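Local coordinates for protein trichothecene 3-O-acetyltransferase TRI101 (Fusarium sporotrichioides, PDB 2ZBA) that transfers an acetyl group from acetyl coenzyme A to the 3-hydroxyl of trichothecene mycotoxins during their biosynthesis, at residues A[68-73]-A[81-86]; A[206-211]-A[358-363]. All blocks are in the same frame, centred on the assembly; numbering follows the deposited sequence.

Contact 1 (A[68-73]-A[81-86]); sequences QVKTEG and TSKIIP
E72 and K83 reach diagonally between neighbouring hydrogen-bonded pairs of two strands to form a salt bridge in which NZ of K83 lies 2.6 Å from OE1 of E72, on the syn side of the carboxylate but 30° out of its plane. K83 leaves its backbone with CG between N and the carbonyl carbon (chi1 63°), and a further bend at chi3 swings the amine toward the glutamate. D13 is a second carboxylate partner of that amine, so two acids share it, an arrangement that would favour its charged form. Farther along this face, the side chains of Q68 and I85 cross obliquely, CG of Q68 at 3.6 Å from CG1 of I85, while CD1 of I85 lies 3.9 Å from CB of K70 and packs against the aliphatic part of that lysine. NE2 of Q68 donates a hydrogen bond to the carbonyl O of P86 at 2.8 Å, with the acceptor close to the amide plane. Strands 68-72 and 81-85 form an antiparallel beta hairpin, with Q68, K70 and E72 in hydrogen-bonded pairs with I85, K83 and T81. On the other face, OG1 of T71 and OG of S82 share a hydrogen bond of 2.7 Å across a non-hydrogen-bonded pair, and V69 and I84, both buried, suit a side where L26 touches V69 and F12 touches I84.

Contact 2 (A[206-211]-A[358-363]); sequences PLLENY and LATYMH
With OG1 beside its own backbone N and anti to the carbonyl carbon (chi1 -51°), T360 presents its hydroxyl to the loop 206-211, while CG2, anti to N, is turned to Y211. The ring of Y211 is carried in by a CG anti to its backbone N (chi1 176°). On the hydroxyl branch, the backbone N of L208 donates to OG1 of T360 at 3.0 Å in a nearly straight bond, 173° at the hydrogen. On the methyl branch, CG2 of T360 sits 3.8 Å from CD2 of Y211. Farther round the same ring, CE2 of Y211 meets CB of Y361 at 3.8 Å, and here the methylene lies at the ring edge. L207 straddles the helix surface: CD1 packs 4.1 Å from CB of A359, a side chain small enough to admit it, and CD2 lies over one face of the H363 imidazole, 3.8 Å from its centroid, in a CH-pi contact. The arrangement fastens an irregular loop between helix 191-197 and strand 237-244 to the last turns of helix 348-363. Farther out, OH of Y211 is hydrogen-bonded to OE2 of E216. Threonine suits its place through both branches: the methyl packs on Y211, while OG1 accepts from the loop N-H and, since the carbonyl O of Q356 can only accept, gives its proton there, one hydroxyl thus linking helix backbone to loop backbone.

How the contacts relate
Both segments of contact 1 precede those of contact 2 in the sequence, and the two differ in kind: a local hairpin within the N-terminal domain of the family, and a loop-to-helix packing between segments 147 residues apart. Their centres are about 22 Å from each other and their nearest atoms about 7 Å, so they are neighbours that do not touch. Contact 1 lies away from the known binding sites, its S82 side chain about 13 Å from the bound T-2 toxin. Contact 2 instead lies near a calcium site: the Y361 side chain is about 4 Å from that of I221, a calcium-binding residue, and about 10 Å from a bound calcium ion.

Contact 1 (A[68-73]-A[81-86])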
loop_
_atom_site.group_PDB
_atom_site.type_symbol
_atom_site.label_atom_id
_atom_site.label_comp_id
_atom_site.label_asym_id
_atom_site.label_seq_id
_atom_site.Cartn_x
_atom_site.Cartn_y
_atom_site.Cartn_z
ATOM N N GLN A 68 -20.324 -0.206 -3.999
ATOM C CA GLN A 68 -19.709 -1.497 -4.282
ATOM C C GLN A 68 -19.157 -1.488 -5.714
ATOM O O GLN A 68 -19.654 -0.764 -6.575
ATOM C CB GLN A 68 -20.729 -2.640 -4.099
ATOM C CG GLN A 68 -21.844 -2.633 -5.134
ATOM C CD GLN A 68 -22.864 -3.730 -4.963
ATOM O OE1 GLN A 68 -22.568 -4.913 -5.138
ATOM N NE2 GLN A 68 -24.098 -3.334 -4.669
ATOM N N VAL A 69 -18.133 -2.302 -5.954
ATOM C CA VAL A 69 -17.539 -2.433 -7.273
ATOM C C VAL A 69 -18.246 -3.556 -8.052
ATOM O O VAL A 69 -18.412 -4.675 -7.571
ATOM C CB VAL A 69 -16.002 -2.641 -7.180
ATOM C CG1 VAL A 69 -15.362 -2.854 -8.577
ATOM C CG2 VAL A 69 -15.334 -1.442 -6.472
ATOM N N LYS A 70 -18.688 -3.217 -9.250
ATOM C CA LYS A 70 -19.366 -4.147 -10.131
ATOM C C LYS A 70 -18.628 -4.146 -11.480
ATOM O O LYS A 70 -18.259 -3.088 -11.994
ATOM C CB LYS A 70 -20.814 -3.688 -10.301
ATOM C CG LYS A 70 -21.621 -4.433 -11.328
ATOM C CD LYS A 70 -22.447 -3.428 -12.146
ATOM C CE LYS A 70 -23.866 -3.918 -12.356
ATOM N NZ LYS A 70 -24.698 -2.866 -12.979
ATOM N N THR A 71 -18.404 -5.332 -12.036
ATOM C CA THR A 71 -17.731 -5.459 -13.330
ATOM C C THR A 71 -18.732 -5.910 -14.396
ATOM O O THR A 71 -19.325 -6.988 -14.278
ATOM C CB THR A 71 -16.535 -6.423 -13.238
ATOM O OG1 THR A 71 -15.661 -5.973 -12.199
ATOM C CG2 THR A 71 -15.758 -6.487 -14.576
ATOM N N GLU A 72 -18.919 -5.066 -15.413
ATOM C CA GLU A 72 -19.888 -5.284 -16.499
ATOM C C GLU A 72 -19.238 -5.735 -17.797
ATOM O O GLU A 72 -18.132 -5.314 -18.119
ATOM C CB GLU A 72 -20.604 -3.976 -16.816
ATOM C CG GLU A 72 -21.906 -3.769 -16.077
ATOM C CD GLU A 72 -22.711 -2.635 -16.667
ATOM O OE1 GLU A 72 -22.179 -1.505 -16.730
ATOM O OE2 GLU A 72 -23.874 -2.878 -17.076
ATOM N N GLY A 73 -19.960 -6.564 -18.552
ATOM C CA GLY A 73 -19.591 -6.889 -19.929
ATOM C C GLY A 73 -18.454 -7.876 -20.062
ATOM O O GLY A 73 -17.653 -7.785 -20.997
ATOM N N THR A 81 -15.596 -3.958 -17.718
ATOM C CA THR A 81 -15.386 -2.597 -17.260
ATOM C C THR A 81 -16.093 -2.461 -15.922
ATOM O O THR A 81 -17.226 -2.907 -15.745
ATOM C CB THR A 81 -15.893 -1.549 -18.281
ATOM O OG1 THR A 81 -17.205 -1.903 -18.705
ATOM C CG2 THR A 81 -15.026 -1.525 -19.517
ATOM N N SER A 82 -15.391 -1.870 -14.968
ATOM C CA SER A 82 -15.850 -1.828 -13.594
ATOM C C SER A 82 -16.238 -0.410 -13.198
ATOM O O SER A 82 -15.709 0.582 -13.722
ATOM C CB SER A 82 -14.782 -2.396 -12.644
ATOM O OG SER A 82 -14.439 -3.727 -12.998
ATOM N N LYS A 83 -17.169 -0.344 -12.263
ATOM C CA LYS A 83 -17.774 0.900 -11.837
ATOM C C LYS A 83 -18.230 0.775 -10.365
ATOM O O LYS A 83 -18.394 -0.332 -9.847
ATOM C CB LYS A 83 -18.968 1.221 -12.746
ATOM C CG LYS A 83 -20.107 0.175 -12.676
ATOM C CD LYS A 83 -21.310 0.542 -13.544
ATOM C CE LYS A 83 -20.940 0.614 -15.034
ATOM N NZ LYS A 83 -22.128 1.003 -15.878
ATOM N N ILE A 84 -18.415 1.916 -9.711
ATOM C CA ILE A 84 -18.917 1.972 -8.337
ATOM C C ILE A 84 -20.416 2.275 -8.396
ATOM O O ILE A 84 -20.813 3.282 -8.976
ATOM C CB ILE A 84 -18.177 3.063 -7.476
ATOM C CG1 ILE A 84 -16.688 2.714 -7.317
ATOM C CG2 ILE A 84 -18.868 3.236 -6.086
ATOM C CD1 ILE A 84 -15.772 3.890 -6.943
ATOM N N ILE A 85 -21.225 1.386 -7.811
ATOM C CA ILE A 85 -22.689 1.522 -7.772
ATOM C C ILE A 85 -23.183 1.401 -6.323
ATOM O O ILE A 85 -22.429 0.909 -5.466
ATOM C CB ILE A 85 -23.406 0.419 -8.641
ATOM C CG1 ILE A 85 -23.085 -0.992 -8.107
ATOM C CG2 ILE A 85 -23.077 0.597 -10.125
ATOM C CD1 ILE A 85 -24.009 -2.104 -8.615
ATOM N N PRO A 86 -24.441 1.847 -6.042
ATOM C CA PRO A 86 -25.023 1.726 -4.698
ATOM C C PRO A 86 -24.996 0.336 -4.095
ATOM O O PRO A 86 -25.111 -0.675 -4.791
ATOM C CB PRO A 86 -26.473 2.210 -4.889
ATOM C CG PRO A 86 -26.382 3.174 -6.023
ATOM C CD PRO A 86 -25.378 2.529 -6.961
#

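Contact 2 (A[206-211]-A[358-363])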
loop_
_atom_site.group_PDB
_atom_site.type_symbol
_atom_site.label_atom_id
_atom_site.label_comp_id
_atom_site.label_asym_id
_atom_site.label_seq_id
_atom_site.Cartn_x
_atom_site.Cartn_y
_atom_site.Cartn_z
ATOM N N PRO A 206 -5.077 12.208 -18.622
ATOM C CA PRO A 206 -5.442 12.513 -20.010
ATOM C C PRO A 206 -4.914 11.475 -20.991
ATOM O O PRO A 206 -3.758 11.045 -20.895
ATOM C CB PRO A 206 -4.781 13.886 -20.250
ATOM C CG PRO A 206 -4.655 14.487 -18.896
ATOM C CD PRO A 206 -4.291 13.302 -18.022
ATOM N N LEU A 207 -5.762 11.051 -21.922
ATOM C CA LEU A 207 -5.353 10.047 -22.905
ATOM C C LEU A 207 -4.473 10.696 -23.975
ATOM O O LEU A 207 -4.604 11.898 -24.250
ATOM C CB LEU A 207 -6.576 9.356 -23.523
ATOM C CG LEU A 207 -7.094 7.999 -23.010
ATOM C CD1 LEU A 207 -6.712 7.623 -21.557
ATOM C CD2 LEU A 207 -8.586 7.915 -23.254
ATOM N N LEU A 208 -3.565 9.908 -24.551
ATOM C CA LEU A 208 -2.664 10.389 -25.608
ATOM C C LEU A 208 -3.362 10.395 -26.965
ATOM O O LEU A 208 -3.991 9.395 -27.338
ATOM C CB LEU A 208 -1.402 9.518 -25.671
ATOM C CG LEU A 208 -0.534 9.512 -24.405
ATOM C CD1 LEU A 208 0.599 8.521 -24.551
ATOM C CD2 LEU A 208 0.008 10.902 -24.094
ATOM N N GLU A 209 -3.243 11.506 -27.698
ATOM C CA GLU A 209 -4.008 11.699 -28.959
ATOM C C GLU A 209 -3.698 10.653 -30.026
ATOM O O GLU A 209 -4.613 10.082 -30.622
ATOM C CB GLU A 209 -3.842 13.113 -29.522
ATOM N N ASN A 210 -2.412 10.398 -30.257
ATOM C CA ASN A 210 -1.981 9.295 -31.092
ATOM C C ASN A 210 -0.989 8.494 -30.284
ATOM O O ASN A 210 -0.039 9.056 -29.684
ATOM C CB ASN A 210 -1.323 9.788 -32.388
ATOM N N TYR A 211 -1.219 7.185 -30.246
ATOM C CA TYR A 211 -0.424 6.277 -29.424
ATOM C C TYR A 211 -0.519 4.840 -29.927
ATOM O O TYR A 211 -1.621 4.325 -30.194
ATOM C CB TYR A 211 -0.856 6.341 -27.949
ATOM C CG TYR A 211 -0.118 5.334 -27.095
ATOM C CD1 TYR A 211 1.233 5.522 -26.773
ATOM C CD2 TYR A 211 -0.750 4.157 -26.662
ATOM C CE1 TYR A 211 1.940 4.570 -26.002
ATOM C CE2 TYR A 211 -0.046 3.197 -25.900
ATOM C CZ TYR A 211 1.293 3.428 -25.567
ATOM O OH TYR A 211 1.994 2.499 -24.830
ATOM N N LEU A 358 0.157 3.949 -20.384
ATOM C CA LEU A 358 -0.565 2.830 -19.780
ATOM C C LEU A 358 -2.056 3.034 -19.878
ATOM O O LEU A 358 -2.776 2.115 -20.297
ATOM C CB LEU A 358 -0.147 2.615 -18.312
ATOM C CG LEU A 358 -0.788 1.450 -17.509
ATOM C CD1 LEU A 358 -0.453 0.055 -18.103
ATOM C CD2 LEU A 358 -0.361 1.504 -16.036
ATOM N N ALA A 359 -2.519 4.236 -19.525
ATOM C CA ALA A 359 -3.947 4.549 -19.500
ATOM C C ALA A 359 -4.523 4.485 -20.916
ATOM O O ALA A 359 -5.598 3.919 -21.129
ATOM C CB ALA A 359 -4.188 5.931 -18.873
ATOM N N THR A 360 -3.770 5.002 -21.884
ATOM C CA THR A 360 -4.209 4.977 -23.287
ATOM C C THR A 360 -4.316 3.537 -23.788
ATOM O O THR A 360 -5.336 3.150 -24.342
ATOM C CB THR A 360 -3.282 5.801 -24.183
ATOM O OG1 THR A 360 -3.133 7.088 -23.608
ATOM C CG2 THR A 360 -3.871 5.983 -25.613
ATOM N N TYR A 361 -3.264 2.760 -23.555
ATOM C CA TYR A 361 -3.199 1.350 -23.974
ATOM C C TYR A 361 -4.348 0.519 -23.402
ATOM O O TYR A 361 -5.004 -0.239 -24.127
ATOM C CB TYR A 361 -1.842 0.757 -23.589
ATOM C CG TYR A 361 -1.681 -0.719 -23.892
ATOM C CD1 TYR A 361 -1.684 -1.195 -25.213
ATOM C CD2 TYR A 361 -1.518 -1.630 -22.866
ATOM C CE1 TYR A 361 -1.546 -2.548 -25.490
ATOM C CE2 TYR A 361 -1.378 -2.987 -23.125
ATOM C CZ TYR A 361 -1.385 -3.435 -24.440
ATOM O OH TYR A 361 -1.238 -4.777 -24.676
HETATM N N MSE A 362 -4.611 0.684 -22.105
HETATM C CA MSE A 362 -5.677 -0.054 -21.444
HETATM C C MSE A 362 -7.067 0.354 -21.914
HETATM O O MSE A 362 -7.925 -0.502 -22.125
HETATM C CB MSE A 362 -5.562 0.108 -19.926
HETATM C CG MSE A 362 -4.341 -0.568 -19.291
HETATM SE SE MSE A 362 -4.436 -0.440 -17.333
HETATM C CE MSE A 362 -5.880 -1.477 -17.001
ATOM N N HIS A 363 -7.291 1.655 -22.066
ATOM C CA HIS A 363 -8.552 2.180 -22.569
ATOM C C HIS A 363 -9.007 1.466 -23.847
ATOM O O HIS A 363 -10.189 1.112 -23.995
ATOM C CB HIS A 363 -8.443 3.697 -22.795
ATOM C CG HIS A 363 -9.719 4.332 -23.265
ATOM N ND1 HIS A 363 -10.796 4.553 -22.432
ATOM C CD2 HIS A 363 -10.088 4.793 -24.484
ATOM C CE1 HIS A 363 -11.770 5.128 -23.114
ATOM N NE2 HIS A 363 -11.370 5.276 -24.364
#